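Long-range contacts in putative dihydrodipicolinate synthase (Thermus thermophilus, PDB 2PCQ), which belongs to the dihydrodipicolinate synthetase family of TIM-barrel proteins and is found as an assembly of four chains: residues P7-R12 and E19-L24; L93-R98 and Y124-N129; G183-G188 and A206-F211. One frame throughout, in Å; residues are numbered along the deposited sequence.

Contact 1 (P7-R12 and E19-L24); sequences PTPFDR and EAFREL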
loop_
_atom_site.group_PDB
_atom_site.type_symbol
_atom_site.label_atom_id
_atom_site.label_comp_id
_atom_site.label_asym_id
_atom_site.label_seq_id
_atom_site.Cartn_x
_atom_site.Cartn_y
_atom_site.Cartn_z
ATOM N N PRO A 7 14.913 -25.905 0.781
ATOM C CA PRO A 7 15.644 -24.926 1.583
ATOM C C PRO A 7 17.134 -25.220 1.537
ATOM O O PRO A 7 17.543 -26.316 1.150
ATOM C CB PRO A 7 15.051 -25.112 2.978
ATOM C CG PRO A 7 14.707 -26.564 3.003
ATOM C CD PRO A 7 14.093 -26.783 1.635
ATOM N N THR A 8 17.944 -24.229 1.896
ATOM C CA THR A 8 19.390 -24.394 1.926
ATOM C C THR A 8 19.770 -24.452 3.401
ATOM O O THR A 8 19.618 -23.474 4.131
ATOM C CB THR A 8 20.108 -23.216 1.250
ATOM O OG1 THR A 8 19.697 -23.137 -0.120
ATOM C CG2 THR A 8 21.621 -23.413 1.308
ATOM N N PRO A 9 20.257 -25.615 3.860
ATOM C CA PRO A 9 20.658 -25.841 5.251
ATOM C C PRO A 9 21.854 -25.055 5.771
ATOM O O PRO A 9 22.868 -24.930 5.094
ATOM C CB PRO A 9 20.931 -27.348 5.297
ATOM C CG PRO A 9 20.126 -27.898 4.152
ATOM C CD PRO A 9 20.351 -26.863 3.085
ATOM N N PHE A 10 21.704 -24.535 6.986
ATOM C CA PHE A 10 22.754 -23.811 7.703
ATOM C C PHE A 10 22.702 -24.448 9.092
ATOM O O PHE A 10 21.635 -24.896 9.514
ATOM C CB PHE A 10 22.417 -22.319 7.869
ATOM C CG PHE A 10 22.384 -21.540 6.584
ATOM C CD1 PHE A 10 23.563 -21.199 5.927
ATOM C CD2 PHE A 10 21.166 -21.142 6.030
ATOM C CE1 PHE A 10 23.534 -20.471 4.735
ATOM C CE2 PHE A 10 21.122 -20.417 4.844
ATOM C CZ PHE A 10 22.309 -20.080 4.191
ATOM N N ASP A 11 23.827 -24.520 9.799
ATOM C CA ASP A 11 23.773 -25.057 11.154
ATOM C C ASP A 11 23.262 -23.895 12.000
ATOM O O ASP A 11 22.973 -22.827 11.460
ATOM C CB ASP A 11 25.150 -25.526 11.651
ATOM C CG ASP A 11 26.217 -24.450 11.556
ATOM O OD1 ASP A 11 25.907 -23.258 11.772
ATOM O OD2 ASP A 11 27.380 -24.811 11.280
ATOM N N ARG A 12 23.148 -24.087 13.311
ATOM C CA ARG A 12 22.655 -23.029 14.189
ATOM C C ARG A 12 23.490 -21.749 14.169
ATOM O O ARG A 12 22.969 -20.664 14.433
ATOM C CB ARG A 12 22.544 -23.542 15.629
ATOM C CG ARG A 12 21.308 -24.391 15.891
ATOM C CD ARG A 12 21.313 -24.947 17.307
ATOM N NE ARG A 12 20.122 -25.739 17.596
ATOM C CZ ARG A 12 18.904 -25.232 17.754
ATOM N NH1 ARG A 12 18.703 -23.926 17.653
ATOM N NH2 ARG A 12 17.885 -26.034 18.015
ATOM N N GLU A 19 26.866 -30.953 3.139
ATOM C CA GLU A 19 26.472 -32.349 3.290
ATOM C C GLU A 19 24.963 -32.456 3.488
ATOM O O GLU A 19 24.302 -33.277 2.854
ATOM C CB GLU A 19 27.196 -32.982 4.482
ATOM C CG GLU A 19 28.701 -33.156 4.302
ATOM C CD GLU A 19 29.425 -31.847 4.041
ATOM O OE1 GLU A 19 29.184 -30.871 4.787
ATOM O OE2 GLU A 19 30.242 -31.796 3.093
ATOM N N ALA A 20 24.423 -31.622 4.370
ATOM C CA ALA A 20 22.990 -31.628 4.641
ATOM C C ALA A 20 22.206 -31.248 3.391
ATOM O O ALA A 20 21.164 -31.828 3.103
ATOM C CB ALA A 20 22.667 -30.658 5.774
ATOM N N PHE A 21 22.720 -30.273 2.648
ATOM C CA PHE A 21 22.077 -29.797 1.429
ATOM C C PHE A 21 21.910 -30.956 0.445
ATOM O O PHE A 21 20.827 -31.175 -0.104
ATOM C CB PHE A 21 22.938 -28.681 0.815
ATOM C CG PHE A 21 22.214 -27.807 -0.189
ATOM C CD1 PHE A 21 20.824 -27.720 -0.203
ATOM C CD2 PHE A 21 22.942 -27.009 -1.074
ATOM C CE1 PHE A 21 20.167 -26.853 -1.087
ATOM C CE2 PHE A 21 22.296 -26.139 -1.960
ATOM C CZ PHE A 21 20.906 -26.059 -1.962
ATOM N N ARG A 22 22.987 -31.707 0.240
ATOM C CA ARG A 22 22.978 -32.841 -0.678
ATOM C C ARG A 22 22.034 -33.951 -0.214
ATOM O O ARG A 22 21.289 -34.519 -1.012
ATOM C CB ARG A 22 24.402 -33.387 -0.835
ATOM C CG ARG A 22 24.522 -34.576 -1.764
ATOM C CD ARG A 22 25.981 -34.953 -2.015
ATOM N NE ARG A 22 26.746 -35.105 -0.780
ATOM C CZ ARG A 22 27.633 -34.220 -0.331
ATOM N NH1 ARG A 22 27.876 -33.110 -1.017
ATOM N NH2 ARG A 22 28.280 -34.443 0.805
ATOM N N GLU A 23 22.056 -34.252 1.080
ATOM C CA GLU A 23 21.199 -35.298 1.623
ATOM C C GLU A 23 19.728 -34.914 1.512
ATOM O O GLU A 23 18.879 -35.748 1.203
ATOM C CB GLU A 23 21.542 -35.560 3.090
ATOM C CG GLU A 23 20.840 -36.775 3.672
ATOM C CD GLU A 23 21.108 -36.955 5.152
ATOM O OE1 GLU A 23 22.283 -36.829 5.562
ATOM O OE2 GLU A 23 20.147 -37.231 5.904
ATOM N N LEU A 24 19.431 -33.645 1.772
ATOM C CA LEU A 24 18.062 -33.157 1.701
ATOM C C LEU A 24 17.520 -33.288 0.284
ATOM O O LEU A 24 16.401 -33.753 0.078
ATOM C CB LEU A 24 18.005 -31.692 2.135
ATOM C CG LEU A 24 16.625 -31.039 2.159
ATOM C CD1 LEU A 24 15.758 -31.726 3.203
ATOM C CD2 LEU A 24 16.770 -29.555 2.466
#
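Pro7, Thr8 and Pro9 lie against one flank of the helix carrying Ala20, Phe21 and Leu24, at the first strand-to-helix turn of a TIM barrel: strand 2-6 runs out into this loop, which returns as helix 18-28. Pro7 meets Leu24, its CG lying 3.7 Å from CD2, and the two side chains cross at about a right angle. The carbonyl of Pro7 points into the same corner, where its O is 3.5 Å from Phe21 CE1. Leu245 of helix 216-247 also packs against Pro7.

Thr8 comes next and addresses the Phe21 ring through its methyl. CG2, anti to the backbone N, stands over the centre of one face, 4.2 Å from the ring centroid and only 9° off the normal, a CH-pi contact. The hydroxyl OG1 passes 3.7 Å from Phe21 CZ, but its hydrogen bond goes to Gly42 O, so a polar group in a buried, largely apolar contact has its partner, and the rotation that sets the methyl over the ring is held in place.

Pro9 closes the row and lies against Ala20, Phe21 and Leu24. Its CB touches Ala20 CB at 3.8 Å, while CG reaches Leu24 CD2 more distantly, at 4.1 Å. The backbone of Pro9 is also hydrogen-bonded to that of Asp17, whose OD1 accepts from Ala20 N. The Pro9 and Phe21 side chains cross at about a right angle, and the tightest approach is between Pro9 CD and Phe21 CD1, 3.4 Å apart.

Contact 2 (L93-R98 and Y124-N129); sequences LATPPR and YHVPQN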
loop_
_atom_site.group_PDB
_atom_site.type_symbol
_atom_site.label_atom_id
_atom_site.label_comp_id
_atom_site.label_asym_id
_atom_site.label_seq_id
_atom_site.Cartn_x
_atom_site.Cartn_y
_atom_site.Cartn_z
ATOM N N LEU A 93 15.366 -19.276 -12.828
ATOM C CA LEU A 93 14.119 -18.692 -12.358
ATOM C C LEU A 93 14.641 -17.367 -11.822
ATOM O O LEU A 93 15.110 -17.286 -10.690
ATOM C CB LEU A 93 13.500 -19.538 -11.240
ATOM C CG LEU A 93 12.097 -20.070 -11.563
ATOM C CD1 LEU A 93 11.585 -20.944 -10.427
ATOM C CD2 LEU A 93 11.159 -18.905 -11.794
ATOM N N ALA A 94 14.587 -16.336 -12.658
ATOM C CA ALA A 94 15.123 -15.032 -12.289
ATOM C C ALA A 94 14.115 -13.963 -11.888
ATOM O O ALA A 94 13.110 -13.753 -12.558
ATOM C CB ALA A 94 15.995 -14.505 -13.429
ATOM N N THR A 95 14.424 -13.279 -10.791
ATOM C CA THR A 95 13.597 -12.200 -10.265
ATOM C C THR A 95 14.132 -10.877 -10.816
ATOM O O THR A 95 15.279 -10.797 -11.253
ATOM C CB THR A 95 13.693 -12.132 -8.729
ATOM O OG1 THR A 95 15.072 -12.056 -8.352
ATOM C CG2 THR A 95 13.062 -13.361 -8.085
ATOM N N PRO A 96 13.307 -9.819 -10.802
ATOM C CA PRO A 96 13.759 -8.518 -11.309
ATOM C C PRO A 96 14.682 -7.839 -10.295
ATOM O O PRO A 96 14.659 -8.173 -9.110
ATOM C CB PRO A 96 12.456 -7.724 -11.454
ATOM C CG PRO A 96 11.381 -8.778 -11.512
ATOM C CD PRO A 96 11.864 -9.798 -10.521
ATOM N N PRO A 97 15.530 -6.902 -10.752
ATOM C CA PRO A 97 16.415 -6.218 -9.801
ATOM C C PRO A 97 15.469 -5.570 -8.780
ATOM O O PRO A 97 14.345 -5.219 -9.132
ATOM C CB PRO A 97 17.128 -5.193 -10.679
ATOM C CG PRO A 97 17.251 -5.924 -11.986
ATOM C CD PRO A 97 15.874 -6.552 -12.143
ATOM N N ARG A 98 15.914 -5.392 -7.539
ATOM C CA ARG A 98 15.040 -4.847 -6.493
ATOM C C ARG A 98 15.296 -3.471 -5.884
ATOM O O ARG A 98 14.440 -2.584 -5.938
ATOM C CB ARG A 98 14.985 -5.829 -5.322
ATOM C CG ARG A 98 14.285 -7.137 -5.593
ATOM C CD ARG A 98 14.899 -8.200 -4.710
ATOM N NE ARG A 98 16.097 -8.734 -5.335
ATOM C CZ ARG A 98 17.168 -9.168 -4.682
ATOM N NH1 ARG A 98 17.215 -9.132 -3.357
ATOM N NH2 ARG A 98 18.186 -9.658 -5.371
ATOM N N TYR A 124 10.434 -14.826 -12.585
ATOM C CA TYR A 124 10.117 -15.142 -11.198
ATOM C C TYR A 124 9.424 -13.970 -10.520
ATOM O O TYR A 124 10.060 -12.975 -10.177
ATOM C CB TYR A 124 11.404 -15.495 -10.442
ATOM C CG TYR A 124 11.212 -16.353 -9.204
ATOM C CD1 TYR A 124 12.298 -16.994 -8.613
ATOM C CD2 TYR A 124 9.945 -16.558 -8.647
ATOM C CE1 TYR A 124 12.137 -17.827 -7.509
ATOM C CE2 TYR A 124 9.771 -17.391 -7.539
ATOM C CZ TYR A 124 10.874 -18.025 -6.979
ATOM O OH TYR A 124 10.721 -18.886 -5.912
ATOM N N HIS A 125 8.115 -14.094 -10.336
ATOM C CA HIS A 125 7.331 -13.047 -9.692
ATOM C C HIS A 125 6.937 -13.494 -8.284
ATOM O O HIS A 125 6.007 -14.283 -8.109
ATOM C CB HIS A 125 6.074 -12.752 -10.515
ATOM C CG HIS A 125 5.233 -11.642 -9.962
ATOM N ND1 HIS A 125 5.739 -10.389 -9.684
ATOM C CD2 HIS A 125 3.916 -11.590 -9.652
ATOM C CE1 HIS A 125 4.770 -9.614 -9.228
ATOM N NE2 HIS A 125 3.654 -10.318 -9.199
ATOM N N VAL A 126 7.654 -12.992 -7.286
ATOM C CA VAL A 126 7.379 -13.336 -5.895
ATOM C C VAL A 126 7.491 -12.043 -5.073
ATOM O O VAL A 126 8.367 -11.898 -4.222
ATOM C CB VAL A 126 8.370 -14.461 -5.408
ATOM C CG1 VAL A 126 9.818 -14.034 -5.633
ATOM C CG2 VAL A 126 8.114 -14.812 -3.946
ATOM N N PRO A 127 6.572 -11.087 -5.323
ATOM C CA PRO A 127 6.502 -9.775 -4.665
ATOM C C PRO A 127 6.483 -9.758 -3.141
ATOM O O PRO A 127 6.932 -8.792 -2.528
ATOM C CB PRO A 127 5.245 -9.146 -5.274
ATOM C CG PRO A 127 4.379 -10.333 -5.556
ATOM C CD PRO A 127 5.373 -11.310 -6.152
ATOM N N GLN A 128 5.969 -10.815 -2.526
ATOM C CA GLN A 128 5.927 -10.871 -1.072
ATOM C C GLN A 128 7.336 -10.713 -0.506
ATOM O O GLN A 128 7.522 -10.135 0.564
ATOM C CB GLN A 128 5.315 -12.196 -0.602
ATOM C CG GLN A 128 3.887 -12.418 -1.097
ATOM C CD GLN A 128 3.814 -13.304 -2.336
ATOM O OE1 GLN A 128 4.602 -13.158 -3.279
ATOM N NE2 GLN A 128 2.854 -14.226 -2.338
ATOM N N ASN A 129 8.326 -11.219 -1.234
ATOM C CA ASN A 129 9.716 -11.129 -0.798
ATOM C C ASN A 129 10.517 -10.049 -1.537
ATOM O O ASN A 129 11.216 -9.254 -0.908
ATOM C CB ASN A 129 10.414 -12.481 -0.979
ATOM C CG ASN A 129 9.899 -13.544 -0.019
ATOM O OD1 ASN A 129 10.143 -13.487 1.187
ATOM N ND2 ASN A 129 9.185 -14.518 -0.553
#
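Ala94 and Tyr124 supply the polar link between the two segments. Tyr124 N donates to Ala94 O at 2.9 Å, a bent bond with an N-H...O angle of 133° and the donor lifted 45° above the carbonyl plane. The same oxygen is also hydrogen-bonded to Tyr112 OH from helix 107-118, and is therefore gripped twice. At the far end of the tyrosine, OH is bonded to Lys152 NZ and to Ser40 N, which fixes where the phenol ends.

Apolar contacts hold the ring itself. Leu93 sends CD2 over one face in a CH-pi contact, 3.6 Å from Tyr124 CG and thus nearer the root of the ring than its tip. Val126 CG1 lies over the opposite face, 3.8 Å above the plane and toward the rim, so the ring is clamped between two methyls.

Thr95 completes the packing alongside. It points the same way as Tyr124, and its CG2 sits 3.6 Å from Tyr124 CB and 4.1 Å from Val126 CG1. Beyond these residues, Tyr99 of the second subunit packs on Val126. The arrangement is that of neighbouring parallel strands joined by a right-handed beta-alpha-beta crossover, here at the C-terminal ends of barrel strands 91-94 and 121-125, the end at which TIM-barrel active sites lie.

Contact 3 (G183-G188 and A206-F211); sequences GALALG and ALLDHF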
loop_
_atom_site.group_PDB
_atom_site.type_symbol
_atom_site.label_atom_id
_atom_site.label_comp_id
_atom_site.label_asym_id
_atom_site.label_seq_id
_atom_site.Cartn_x
_atom_site.Cartn_y
_atom_site.Cartn_z
ATOM N N GLY A 183 -7.367 -23.299 -7.926
ATOM C CA GLY A 183 -7.845 -22.162 -8.693
ATOM C C GLY A 183 -6.892 -21.836 -9.832
ATOM O O GLY A 183 -7.321 -21.514 -10.938
ATOM N N ALA A 184 -5.593 -21.917 -9.559
ATOM C CA ALA A 184 -4.578 -21.638 -10.569
ATOM C C ALA A 184 -4.657 -22.676 -11.685
ATOM O O ALA A 184 -4.534 -22.339 -12.866
ATOM C CB ALA A 184 -3.200 -21.658 -9.941
ATOM N N LEU A 185 -4.858 -23.937 -11.306
ATOM C CA LEU A 185 -4.964 -25.018 -12.283
ATOM C C LEU A 185 -6.158 -24.782 -13.200
ATOM O O LEU A 185 -6.072 -24.970 -14.412
ATOM C CB LEU A 185 -5.111 -26.370 -11.572
ATOM C CG LEU A 185 -3.901 -26.834 -10.752
ATOM C CD1 LEU A 185 -4.200 -28.197 -10.134
ATOM C CD2 LEU A 185 -2.664 -26.914 -11.645
ATOM N N ALA A 186 -7.274 -24.362 -12.613
ATOM C CA ALA A 186 -8.474 -24.093 -13.388
ATOM C C ALA A 186 -8.167 -22.982 -14.381
ATOM O O ALA A 186 -8.706 -22.959 -15.489
ATOM C CB ALA A 186 -9.609 -23.669 -12.468
ATOM N N LEU A 187 -7.294 -22.064 -13.972
ATOM C CA LEU A 187 -6.919 -20.943 -14.818
ATOM C C LEU A 187 -5.687 -21.195 -15.696
ATOM O O LEU A 187 -4.988 -20.257 -16.094
ATOM C CB LEU A 187 -6.744 -19.678 -13.960
ATOM C CG LEU A 187 -8.066 -19.147 -13.377
ATOM C CD1 LEU A 187 -7.801 -18.039 -12.374
ATOM C CD2 LEU A 187 -8.964 -18.644 -14.518
ATOM N N GLY A 188 -5.415 -22.467 -15.983
ATOM C CA GLY A 188 -4.324 -22.809 -16.883
ATOM C C GLY A 188 -2.899 -23.087 -16.439
ATOM O O GLY A 188 -2.061 -23.396 -17.284
ATOM N N ALA A 206 -1.307 -35.538 -6.490
ATOM C CA ALA A 206 -2.623 -36.156 -6.589
ATOM C C ALA A 206 -3.682 -35.119 -6.960
ATOM O O ALA A 206 -4.587 -35.394 -7.750
ATOM C CB ALA A 206 -2.983 -36.826 -5.263
ATOM N N LEU A 207 -3.564 -33.926 -6.386
ATOM C CA LEU A 207 -4.513 -32.853 -6.661
ATOM C C LEU A 207 -4.408 -32.467 -8.131
ATOM O O LEU A 207 -5.418 -32.302 -8.817
ATOM C CB LEU A 207 -4.222 -31.646 -5.756
ATOM C CG LEU A 207 -5.051 -30.367 -5.918
ATOM C CD1 LEU A 207 -6.522 -30.696 -6.101
ATOM C CD2 LEU A 207 -4.849 -29.494 -4.679
ATOM N N LEU A 208 -3.176 -32.326 -8.606
ATOM C CA LEU A 208 -2.922 -31.992 -9.998
ATOM C C LEU A 208 -3.511 -33.085 -10.899
ATOM O O LEU A 208 -4.158 -32.789 -11.907
ATOM C CB LEU A 208 -1.411 -31.870 -10.236
ATOM C CG LEU A 208 -0.929 -31.701 -11.682
ATOM C CD1 LEU A 208 -1.581 -30.478 -12.306
ATOM C CD2 LEU A 208 0.589 -31.571 -11.707
ATOM N N ASP A 209 -3.292 -34.346 -10.530
ATOM C CA ASP A 209 -3.812 -35.465 -11.315
ATOM C C ASP A 209 -5.338 -35.463 -11.368
ATOM O O ASP A 209 -5.923 -35.646 -12.438
ATOM C CB ASP A 209 -3.325 -36.807 -10.755
ATOM C CG ASP A 209 -1.851 -37.056 -11.026
ATOM O OD1 ASP A 209 -1.332 -36.546 -12.044
ATOM O OD2 ASP A 209 -1.213 -37.777 -10.232
ATOM N N HIS A 210 -5.981 -35.267 -10.219
ATOM C CA HIS A 210 -7.441 -35.225 -10.173
ATOM C C HIS A 210 -7.962 -34.183 -11.159
ATOM O O HIS A 210 -8.897 -34.442 -11.914
ATOM C CB HIS A 210 -7.945 -34.855 -8.774
ATOM C CG HIS A 210 -7.901 -35.980 -7.787
ATOM N ND1 HIS A 210 -8.406 -37.233 -8.060
ATOM C CD2 HIS A 210 -7.472 -36.021 -6.503
ATOM C CE1 HIS A 210 -8.291 -37.996 -6.989
ATOM N NE2 HIS A 210 -7.728 -37.283 -6.028
ATOM N N PHE A 211 -7.359 -32.998 -11.145
ATOM C CA PHE A 211 -7.797 -31.937 -12.041
ATOM C C PHE A 211 -7.598 -32.334 -13.495
ATOM O O PHE A 211 -8.522 -32.240 -14.298
ATOM C CB PHE A 211 -7.039 -30.634 -11.768
ATOM C CG PHE A 211 -7.440 -29.514 -12.682
ATOM C CD1 PHE A 211 -8.646 -28.843 -12.497
ATOM C CD2 PHE A 211 -6.633 -29.159 -13.761
ATOM C CE1 PHE A 211 -9.045 -27.837 -13.378
ATOM C CE2 PHE A 211 -7.021 -28.157 -14.646
ATOM C CZ PHE A 211 -8.227 -27.494 -14.453
#
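Leu185 and Phe211 form the dense part of this helix-helix contact. Leu185 CB sits over one face of the phenyl ring, 4.0 Å from its centroid and 16° off the normal, in a CH-pi contact shifted toward the CD2 rim, and the two side chains slide past each other in opposite directions. Phe211 CG is anti to the backbone N (chi1 179°); at the far end of the ring CZ lies 3.3 Å from Leu185 O and 3.6 Å from Ala186 CA. Crossing at about a right angle, Leu208 adds its CD1 at 3.8 Å from Leu185 CD2.

Helices 181-186 and 201-212 are neighbours in the outer layer of the TIM barrel, following strands 172-175 and 191-193.

Packing is looser where Ala186 CB stands 4.3 Å from Phe211 CE1 and Leu207 O 4.5 Å from Leu185 CD1. Ala186 and Phe211 also meet the third subunit, through its Ala186 and Leu216 respectively, whereas Leu207 packs on Ala219 and Leu222 of helix 216-247. On the solvent side lies exposed Gly188, the positive-phi C-prime residue of a Schellman motif, in which Ala189 N bonds to Ala184 O and Gly188 N to Leu185 O, the latter at 3.0 Å.

Overall arrangement
The three contacts sample one closed barrel at separate points. Contact 1 ties the first strand's outgoing loop to the helix that follows, contact 2 couples the fourth and fifth strands, and contact 3 pairs outer helices after the seventh and eighth. Contacts 1 and 3 lie on opposite sides of the chain's centre, their own centres about 31 Å apart; contact 2 is about 23 Å from contact 1 and 24 Å from contact 3, centre to centre. The potassium ion, bound at Ala143 and Val148, is about 14 Å from the Leu93 side chain of contact 2. Contacts 2 and 3 also meet different neighbouring subunits.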